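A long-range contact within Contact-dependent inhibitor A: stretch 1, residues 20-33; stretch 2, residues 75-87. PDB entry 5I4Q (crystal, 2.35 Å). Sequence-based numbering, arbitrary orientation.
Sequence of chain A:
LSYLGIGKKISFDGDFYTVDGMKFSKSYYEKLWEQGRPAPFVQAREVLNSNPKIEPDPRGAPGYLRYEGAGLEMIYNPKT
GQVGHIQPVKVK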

ATOM      1  N   ASP A  20     -23.305  26.319 -18.679  1.00 61.17           N
ATOM      2  CA  ASP A  20     -23.311  27.402 -17.659  1.00 64.47           C
ATOM      3  C   ASP A  20     -22.244  28.470 -17.943  1.00 62.91           C
ATOM      4  O   ASP A  20     -21.635  29.053 -17.029  1.00 63.66           O
ATOM      5  CB  ASP A  20     -23.066  26.793 -16.272  1.00 71.15           C
ATOM      6  CG  ASP A  20     -23.717  27.572 -15.115  1.00 77.52           C
ATOM      7  OD1 ASP A  20     -24.654  28.376 -15.335  1.00 84.93           O
ATOM      8  OD2 ASP A  20     -23.289  27.341 -13.954  1.00 77.30           O
ATOM      9  N   GLY A  21     -21.987  28.706 -19.216  1.00 60.36           N
ATOM     10  CA  GLY A  21     -20.949  29.651 -19.585  1.00 64.18           C
ATOM     11  C   GLY A  21     -19.509  29.180 -19.374  1.00 63.37           C
ATOM     12  O   GLY A  21     -18.584  29.979 -19.498  1.00 60.55           O
HETATM   13  N   MSE A  22     -19.303  27.898 -19.053  1.00 59.60           N
HETATM   14  CA  MSE A  22     -17.961  27.332 -18.975  1.00 55.47           C
HETATM   15  C   MSE A  22     -17.713  26.408 -20.139  1.00 53.06           C
HETATM   16  O   MSE A  22     -18.643  25.801 -20.693  1.00 48.57           O
HETATM   17  CB  MSE A  22     -17.805  26.527 -17.709  1.00 59.54           C
HETATM   18  CG  MSE A  22     -17.829  27.369 -16.436  1.00 69.15           C
HETATM   19 SE   MSE A  22     -17.901  26.191 -14.832  0.90 79.95          SE
HETATM   20  CE  MSE A  22     -19.800  25.632 -14.834  1.00 73.64           C
ATOM     21  N   LYS A  23     -16.443  26.235 -20.510  1.00 52.84           N
ATOM     22  CA  LYS A  23     -16.138  25.234 -21.498  1.00 48.40           C
ATOM     23  C   LYS A  23     -14.775  24.625 -21.310  1.00 44.39           C
ATOM     24  O   LYS A  23     -13.865  25.251 -20.781  1.00 42.63           O
ATOM     25  CB  LYS A  23     -16.349  25.779 -22.921  1.00 52.35           C
ATOM     26  CG  LYS A  23     -15.178  26.497 -23.544  1.00 56.64           C
ATOM     27  CD  LYS A  23     -15.574  27.031 -24.930  1.00 61.70           C
ATOM     28  CE  LYS A  23     -14.504  27.962 -25.512  1.00 65.49           C
ATOM     29  NZ  LYS A  23     -14.930  28.638 -26.777  1.00 69.87           N
ATOM     30  N   PHE A  24     -14.687  23.363 -21.738  1.00 42.17           N
ATOM     31  CA  PHE A  24     -13.477  22.545 -21.749  1.00 42.38           C
ATOM     32  C   PHE A  24     -13.251  21.960 -23.138  1.00 41.56           C
ATOM     33  O   PHE A  24     -14.197  21.469 -23.738  1.00 44.69           O
ATOM     34  CB  PHE A  24     -13.635  21.333 -20.821  1.00 37.67           C
ATOM     35  CG  PHE A  24     -13.469  21.647 -19.363  1.00 39.26           C
ATOM     36  CD1 PHE A  24     -14.533  22.141 -18.610  1.00 39.26           C
ATOM     37  CD2 PHE A  24     -12.267  21.408 -18.722  1.00 36.60           C
ATOM     38  CE1 PHE A  24     -14.382  22.420 -17.259  1.00 38.45           C
ATOM     39  CE2 PHE A  24     -12.113  21.677 -17.395  1.00 35.81           C
ATOM     40  CZ  PHE A  24     -13.167  22.189 -16.649  1.00 37.89           C
ATOM     41  N   SER A  25     -12.018  21.925 -23.622  1.00 42.95           N
ATOM     42  CA  SER A  25     -11.752  21.127 -24.856  1.00 46.55           C
ATOM     43  C   SER A  25     -12.137  19.647 -24.651  1.00 45.52           C
ATOM     44  O   SER A  25     -12.132  19.121 -23.526  1.00 41.65           O
ATOM     45  CB  SER A  25     -10.308  21.231 -25.325  1.00 45.67           C
ATOM     46  OG  SER A  25      -9.469  20.385 -24.592  1.00 48.24           O
ATOM     47  N   LYS A  26     -12.479  19.004 -25.749  1.00 46.17           N
ATOM     48  CA  LYS A  26     -12.844  17.614 -25.754  1.00 49.31           C
ATOM     49  C   LYS A  26     -11.819  16.777 -25.019  1.00 46.79           C
ATOM     50  O   LYS A  26     -12.164  15.969 -24.173  1.00 44.53           O
ATOM     51  CB  LYS A  26     -12.975  17.092 -27.203  1.00 55.47           C
ATOM     52  CG  LYS A  26     -13.562  15.683 -27.338  1.00 60.16           C
ATOM     53  CD  LYS A  26     -13.287  15.053 -28.710  1.00 66.64           C
ATOM     54  CE  LYS A  26     -13.757  13.599 -28.787  1.00 69.39           C
ATOM     55  NZ  LYS A  26     -12.795  12.649 -28.161  1.00 70.18           N
ATOM     56  N   SER A  27     -10.559  16.912 -25.377  1.00 44.93           N
ATOM     57  CA  SER A  27      -9.592  15.957 -24.862  1.00 46.98           C
ATOM     58  C   SER A  27      -9.292  16.297 -23.411  1.00 42.60           C
ATOM     59  O   SER A  27      -9.154  15.392 -22.606  1.00 41.58           O
ATOM     60  CB  SER A  27      -8.311  15.920 -25.707  1.00 49.31           C
ATOM     61  OG  SER A  27      -7.694  17.193 -25.659  1.00 55.90           O
ATOM     62  N   TYR A  28      -9.234  17.582 -23.059  1.00 40.00           N
ATOM     63  CA  TYR A  28      -8.889  17.907 -21.680  1.00 39.33           C
ATOM     64  C   TYR A  28     -10.004  17.412 -20.748  1.00 39.12           C
ATOM     65  O   TYR A  28      -9.737  16.755 -19.740  1.00 38.57           O
ATOM     66  CB  TYR A  28      -8.576  19.390 -21.482  1.00 38.65           C
ATOM     67  CG  TYR A  28      -7.988  19.700 -20.142  1.00 35.75           C
ATOM     68  CD1 TYR A  28      -6.887  18.981 -19.655  1.00 38.37           C
ATOM     69  CD2 TYR A  28      -8.483  20.720 -19.377  1.00 35.83           C
ATOM     70  CE1 TYR A  28      -6.332  19.246 -18.405  1.00 39.55           C
ATOM     71  CE2 TYR A  28      -7.960  20.996 -18.116  1.00 38.15           C
ATOM     72  CZ  TYR A  28      -6.884  20.275 -17.629  1.00 40.87           C
ATOM     73  OH  TYR A  28      -6.384  20.574 -16.378  1.00 44.34           O
ATOM     74  N   TYR A  29     -11.249  17.620 -21.170  1.00 38.09           N
ATOM     75  CA  TYR A  29     -12.392  17.150 -20.413  1.00 37.96           C
ATOM     76  C   TYR A  29     -12.306  15.651 -20.138  1.00 37.90           C
ATOM     77  O   TYR A  29     -12.466  15.203 -19.000  1.00 36.56           O
ATOM     78  CB  TYR A  29     -13.690  17.477 -21.149  1.00 37.85           C
ATOM     79  CG  TYR A  29     -14.936  17.083 -20.390  1.00 37.29           C
ATOM     80  CD1 TYR A  29     -15.411  17.852 -19.362  1.00 37.02           C
ATOM     81  CD2 TYR A  29     -15.642  15.942 -20.725  1.00 40.05           C
ATOM     82  CE1 TYR A  29     -16.562  17.506 -18.668  1.00 37.13           C
ATOM     83  CE2 TYR A  29     -16.821  15.589 -20.040  1.00 41.95           C
ATOM     84  CZ  TYR A  29     -17.289  16.378 -19.028  1.00 38.39           C
ATOM     85  OH  TYR A  29     -18.460  16.019 -18.334  1.00 41.62           O
ATOM     86  N   GLU A  30     -12.017  14.890 -21.163  1.00 38.27           N
ATOM     87  CA  GLU A  30     -12.009  13.435 -21.016  1.00 41.13           C
ATOM     88  C   GLU A  30     -10.837  12.973 -20.178  1.00 40.65           C
ATOM     89  O   GLU A  30     -10.939  11.979 -19.423  1.00 40.61           O
ATOM     90  CB  GLU A  30     -12.034  12.787 -22.414  1.00 42.25           C
ATOM     91  CG  GLU A  30     -13.365  13.119 -23.074  1.00 47.97           C
ATOM     92  CD  GLU A  30     -13.494  12.716 -24.548  1.00 56.79           C
ATOM     93  OE1 GLU A  30     -12.522  12.201 -25.110  1.00 58.27           O
ATOM     94  OE2 GLU A  30     -14.590  12.937 -25.138  1.00 61.56           O
ATOM     95  N   LYS A  31      -9.732  13.712 -20.295  1.00 40.30           N
ATOM     96  CA  LYS A  31      -8.509  13.373 -19.588  1.00 40.11           C
ATOM     97  C   LYS A  31      -8.727  13.488 -18.084  1.00 37.28           C
ATOM     98  O   LYS A  31      -8.293  12.668 -17.343  1.00 36.16           O
ATOM     99  CB  LYS A  31      -7.401  14.322 -19.999  1.00 42.50           C
ATOM    100  CG  LYS A  31      -6.017  13.931 -19.488  1.00 46.74           C
ATOM    101  CD  LYS A  31      -5.016  15.084 -19.689  1.00 49.92           C
ATOM    102  CE  LYS A  31      -3.702  14.745 -19.012  1.00 55.99           C
ATOM    103  NZ  LYS A  31      -2.532  15.560 -19.424  1.00 62.98           N
ATOM    104  N   LEU A  32      -9.406  14.543 -17.657  1.00 35.83           N
ATOM    105  CA  LEU A  32      -9.662  14.768 -16.254  1.00 36.27           C
ATOM    106  C   LEU A  32     -10.478  13.650 -15.653  1.00 35.36           C
ATOM    107  O   LEU A  32     -10.059  13.041 -14.706  1.00 37.61           O
ATOM    108  CB  LEU A  32     -10.320  16.123 -16.095  1.00 37.41           C
ATOM    109  CG  LEU A  32      -9.396  17.341 -16.250  1.00 37.23           C
ATOM    110  CD1 LEU A  32     -10.230  18.594 -16.210  1.00 40.34           C
ATOM    111  CD2 LEU A  32      -8.388  17.498 -15.152  1.00 37.41           C
ATOM    112  N   TRP A  33     -11.579  13.261 -16.265  1.00 35.22           N
ATOM    113  CA  TRP A  33     -12.311  12.072 -15.736  1.00 36.23           C
ATOM    114  C   TRP A  33     -11.463  10.798 -15.727  1.00 38.58           C
ATOM    115  O   TRP A  33     -11.476  10.028 -14.804  1.00 41.15           O
ATOM    116  CB  TRP A  33     -13.529  11.799 -16.601  1.00 36.39           C
ATOM    117  CG  TRP A  33     -14.657  12.786 -16.377  1.00 35.56           C
ATOM    118  CD1 TRP A  33     -14.857  13.982 -17.017  1.00 34.62           C
ATOM    119  CD2 TRP A  33     -15.775  12.595 -15.508  1.00 33.55           C
ATOM    120  NE1 TRP A  33     -16.054  14.552 -16.567  1.00 37.49           N
ATOM    121  CE2 TRP A  33     -16.625  13.702 -15.651  1.00 34.62           C
ATOM    122  CE3 TRP A  33     -16.135  11.590 -14.627  1.00 34.82           C
ATOM    123  CZ2 TRP A  33     -17.794  13.831 -14.932  1.00 34.80           C
ATOM    124  CZ3 TRP A  33     -17.330  11.715 -13.910  1.00 35.78           C
ATOM    125  CH2 TRP A  33     -18.128  12.829 -14.061  1.00 35.25           C
ATOM    126  N   ILE A  75      -6.534  27.967 -14.888  1.00 39.34           N
ATOM    127  CA  ILE A  75      -6.190  28.875 -15.943  1.00 40.51           C
ATOM    128  C   ILE A  75      -7.466  28.944 -16.798  1.00 44.62           C
ATOM    129  O   ILE A  75      -7.914  27.934 -17.381  1.00 46.04           O
ATOM    130  CB  ILE A  75      -5.004  28.327 -16.748  1.00 41.37           C
ATOM    131  CG1 ILE A  75      -3.780  28.065 -15.837  1.00 40.75           C
ATOM    132  CG2 ILE A  75      -4.648  29.221 -17.943  1.00 42.07           C
ATOM    133  CD1 ILE A  75      -3.203  29.278 -15.132  1.00 39.69           C
ATOM    134  N   TYR A  76      -8.021  30.148 -16.884  1.00 51.86           N
ATOM    135  CA  TYR A  76      -9.414  30.402 -17.331  1.00 52.84           C
ATOM    136  C   TYR A  76      -9.517  31.722 -18.093  1.00 52.59           C
ATOM    137  O   TYR A  76      -8.873  32.729 -17.729  1.00 51.55           O
ATOM    138  CB  TYR A  76     -10.321  30.502 -16.122  1.00 52.11           C
ATOM    139  CG  TYR A  76     -11.757  30.874 -16.372  1.00 52.84           C
ATOM    140  CD1 TYR A  76     -12.631  29.967 -16.909  1.00 52.55           C
ATOM    141  CD2 TYR A  76     -12.237  32.119 -16.015  1.00 55.49           C
ATOM    142  CE1 TYR A  76     -13.950  30.276 -17.092  1.00 56.77           C
ATOM    143  CE2 TYR A  76     -13.560  32.459 -16.201  1.00 56.50           C
ATOM    144  CZ  TYR A  76     -14.415  31.535 -16.741  1.00 57.53           C
ATOM    145  OH  TYR A  76     -15.732  31.842 -16.913  1.00 57.81           O
ATOM    146  N   ASN A  77     -10.271  31.659 -19.186  1.00 54.24           N
ATOM    147  CA  ASN A  77     -10.492  32.786 -20.079  1.00 57.14           C
ATOM    148  C   ASN A  77     -11.876  33.361 -19.788  1.00 58.24           C
ATOM    149  O   ASN A  77     -12.884  32.831 -20.273  1.00 55.64           O
ATOM    150  CB  ASN A  77     -10.414  32.343 -21.513  1.00 58.70           C
ATOM    151  CG  ASN A  77     -10.406  33.507 -22.468  1.00 62.11           C
ATOM    152  OD1 ASN A  77     -11.145  34.456 -22.306  1.00 61.72           O
ATOM    153  ND2 ASN A  77      -9.551  33.443 -23.452  1.00 62.66           N
ATOM    154  N   PRO A  78     -11.935  34.447 -18.988  1.00 60.67           N
ATOM    155  CA  PRO A  78     -13.249  35.036 -18.643  1.00 64.16           C
ATOM    156  C   PRO A  78     -14.114  35.498 -19.864  1.00 65.70           C
ATOM    157  O   PRO A  78     -15.314  35.548 -19.752  1.00 68.09           O
ATOM    158  CB  PRO A  78     -12.882  36.193 -17.716  1.00 62.22           C
ATOM    159  CG  PRO A  78     -11.496  36.557 -18.125  1.00 64.02           C
ATOM    160  CD  PRO A  78     -10.819  35.286 -18.533  1.00 59.70           C
ATOM    161  N   LYS A  79     -13.504  35.794 -21.008  1.00 66.16           N
ATOM    162  CA  LYS A  79     -14.233  36.136 -22.216  1.00 70.59           C
ATOM    163  C   LYS A  79     -14.894  34.888 -22.845  1.00 70.57           C
ATOM    164  O   LYS A  79     -16.092  34.874 -23.087  1.00 68.34           O
ATOM    165  CB  LYS A  79     -13.261  36.819 -23.179  1.00 80.00           C
ATOM    166  CG  LYS A  79     -13.827  37.307 -24.494  1.00 91.86           C
ATOM    167  CD  LYS A  79     -12.710  37.855 -25.396  1.00105.41           C
ATOM    168  CE  LYS A  79     -12.298  39.298 -25.069  1.00111.01           C
ATOM    169  NZ  LYS A  79     -13.230  40.309 -25.643  1.00114.92           N
ATOM    170  N   THR A  80     -14.122  33.825 -23.091  1.00 67.46           N
ATOM    171  CA  THR A  80     -14.669  32.655 -23.750  1.00 63.49           C
ATOM    172  C   THR A  80     -15.289  31.654 -22.770  1.00 60.78           C
ATOM    173  O   THR A  80     -16.035  30.802 -23.177  1.00 63.25           O
ATOM    174  CB  THR A  80     -13.633  31.956 -24.634  1.00 62.68           C
ATOM    175  OG1 THR A  80     -12.639  31.309 -23.838  1.00 62.92           O
ATOM    176  CG2 THR A  80     -12.968  32.942 -25.551  1.00 62.40           C
ATOM    177  N   GLY A  81     -14.985  31.759 -21.489  1.00 57.57           N
ATOM    178  CA  GLY A  81     -15.431  30.776 -20.524  1.00 55.26           C
ATOM    179  C   GLY A  81     -14.609  29.485 -20.511  1.00 55.24           C
ATOM    180  O   GLY A  81     -14.947  28.512 -19.820  1.00 54.96           O
ATOM    181  N   GLN A  82     -13.512  29.456 -21.251  1.00 56.47           N
ATOM    182  CA  GLN A  82     -12.748  28.210 -21.347  1.00 56.83           C
ATOM    183  C   GLN A  82     -11.844  28.053 -20.154  1.00 52.49           C
ATOM    184  O   GLN A  82     -11.058  28.949 -19.838  1.00 49.52           O
ATOM    185  CB  GLN A  82     -11.889  28.117 -22.606  1.00 55.62           C
ATOM    186  CG  GLN A  82     -11.196  26.774 -22.768  1.00 53.93           C
ATOM    187  CD  GLN A  82     -10.479  26.631 -24.104  1.00 55.70           C
ATOM    188  OE1 GLN A  82     -10.515  27.522 -24.925  1.00 55.17           O
ATOM    189  NE2 GLN A  82      -9.848  25.478 -24.328  1.00 55.86           N
ATOM    190  N   VAL A  83     -11.977  26.889 -19.534  1.00 49.18           N
ATOM    191  CA  VAL A  83     -11.017  26.390 -18.537  1.00 48.47           C
ATOM    192  C   VAL A  83      -9.888  25.689 -19.250  1.00 48.45           C
ATOM    193  O   VAL A  83     -10.087  24.588 -19.760  1.00 50.66           O
ATOM    194  CB  VAL A  83     -11.703  25.353 -17.619  1.00 46.05           C
ATOM    195  CG1 VAL A  83     -10.723  24.815 -16.609  1.00 44.78           C
ATOM    196  CG2 VAL A  83     -12.880  25.992 -16.930  1.00 46.33           C
ATOM    197  N   GLY A  84      -8.708  26.300 -19.311  1.00 50.18           N
ATOM    198  CA  GLY A  84      -7.593  25.686 -20.071  1.00 51.86           C
ATOM    199  C   GLY A  84      -6.798  24.661 -19.257  1.00 50.35           C
ATOM    200  O   GLY A  84      -6.174  23.745 -19.811  1.00 50.15           O
ATOM    201  N   HIS A  85      -6.806  24.859 -17.939  1.00 48.74           N
ATOM    202  CA  HIS A  85      -6.127  23.991 -17.013  1.00 48.67           C
ATOM    203  C   HIS A  85      -6.634  24.196 -15.579  1.00 48.60           C
ATOM    204  O   HIS A  85      -6.827  25.319 -15.145  1.00 48.29           O
ATOM    205  CB  HIS A  85      -4.644  24.250 -17.061  1.00 50.04           C
ATOM    206  CG  HIS A  85      -3.856  23.354 -16.164  1.00 51.77           C
ATOM    207  ND1 HIS A  85      -3.254  23.799 -15.007  1.00 51.25           N
ATOM    208  CD2 HIS A  85      -3.554  22.036 -16.272  1.00 53.71           C
ATOM    209  CE1 HIS A  85      -2.634  22.788 -14.428  1.00 53.21           C
ATOM    210  NE2 HIS A  85      -2.800  21.710 -15.179  1.00 54.22           N
ATOM    211  N   ILE A  86      -6.810  23.094 -14.858  1.00 44.49           N
ATOM    212  CA  ILE A  86      -7.232  23.107 -13.488  1.00 43.88           C
ATOM    213  C   ILE A  86      -6.572  21.897 -12.764  1.00 44.75           C
ATOM    214  O   ILE A  86      -6.528  20.816 -13.303  1.00 43.63           O
ATOM    215  CB  ILE A  86      -8.765  23.058 -13.398  1.00 42.84           C
ATOM    216  CG1 ILE A  86      -9.241  23.152 -11.958  1.00 42.46           C
ATOM    217  CG2 ILE A  86      -9.302  21.825 -14.061  1.00 43.49           C
ATOM    218  CD1 ILE A  86     -10.648  23.730 -11.821  1.00 43.18           C
ATOM    219  N   GLN A  87      -6.021  22.137 -11.572  1.00 43.93           N
ATOM    220  CA  GLN A  87      -5.405  21.105 -10.726  1.00 43.37           C
ATOM    221  C   GLN A  87      -5.396  21.566  -9.260  1.00 42.41           C
ATOM    222  O   GLN A  87      -5.557  22.785  -8.999  1.00 38.95           O
ATOM    223  CB  GLN A  87      -3.986  20.810 -11.181  1.00 43.03           C
ATOM    224  CG  GLN A  87      -2.950  21.837 -10.797  1.00 46.01           C
ATOM    225  CD  GLN A  87      -1.503  21.338 -11.017  1.00 47.75           C
ATOM    226  OE1 GLN A  87      -1.138  20.189 -10.703  1.00 50.91           O
ATOM    227  NE2 GLN A  87      -0.691  22.209 -11.485  1.00 46.43           N
TER
HETATM  228  O   HOH W   1     -17.984  30.678 -17.032  1.00 52.85           O
HETATM  229  O   HOH W   2      -9.839  23.245 -22.188  1.00 36.06           O

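Stretch 2 meets its partner first at Tyr76, whose CA-to-CB bond points sideways while its end comes nearer stretch 1; a water lies 2.5 Å from Tyr76 OH and makes a weak hydrogen bond to Gly21 O at 2.6 Å. A tight turn follows: Asn77 OD1 accepts from Thr80 N at 3.1 Å, bringing the chain round to Gly81. Here glycine is obligatory. At its backbone angles a CB would jam against the preceding carbonyl O and lie 2.2 Å from Gly21 O; the bare Gly81 CA instead makes a CA-H...O contact to Gly21 O at 3.4 Å.

Pairing then begins as a single parallel-type bridge, Lys23 with Gln82. Lys23 N donates to Gly81 O (2.8 Å), and Val83 N donates to Lys23 O (2.8 Å). Beside it, the Lys23 chain passes Gln82 CB, with Lys23 CG to Gln82 CB 3.8 Å, and runs on toward Thr80. Where direct pairing stops, a second water takes over, bonded to Ser25 N, Gln82 NE2 and Val83 O.

Val83 points toward stretch 1 and lays its CB over the Phe24 ring face, 3.8 Å from the centroid, a compact branched residue against a flat one. Gly84 presents its O over a face of the Tyr28 ring. Beyond it, Ile86 N donates to Tyr28 OH (3.0 Å), so the helix reaches the strand's backbone, while Ile86 CG2 packs against Leu32 CD1 at 4.0 Å. Phe24, Val83, Leu32 and Ile86 are all buried.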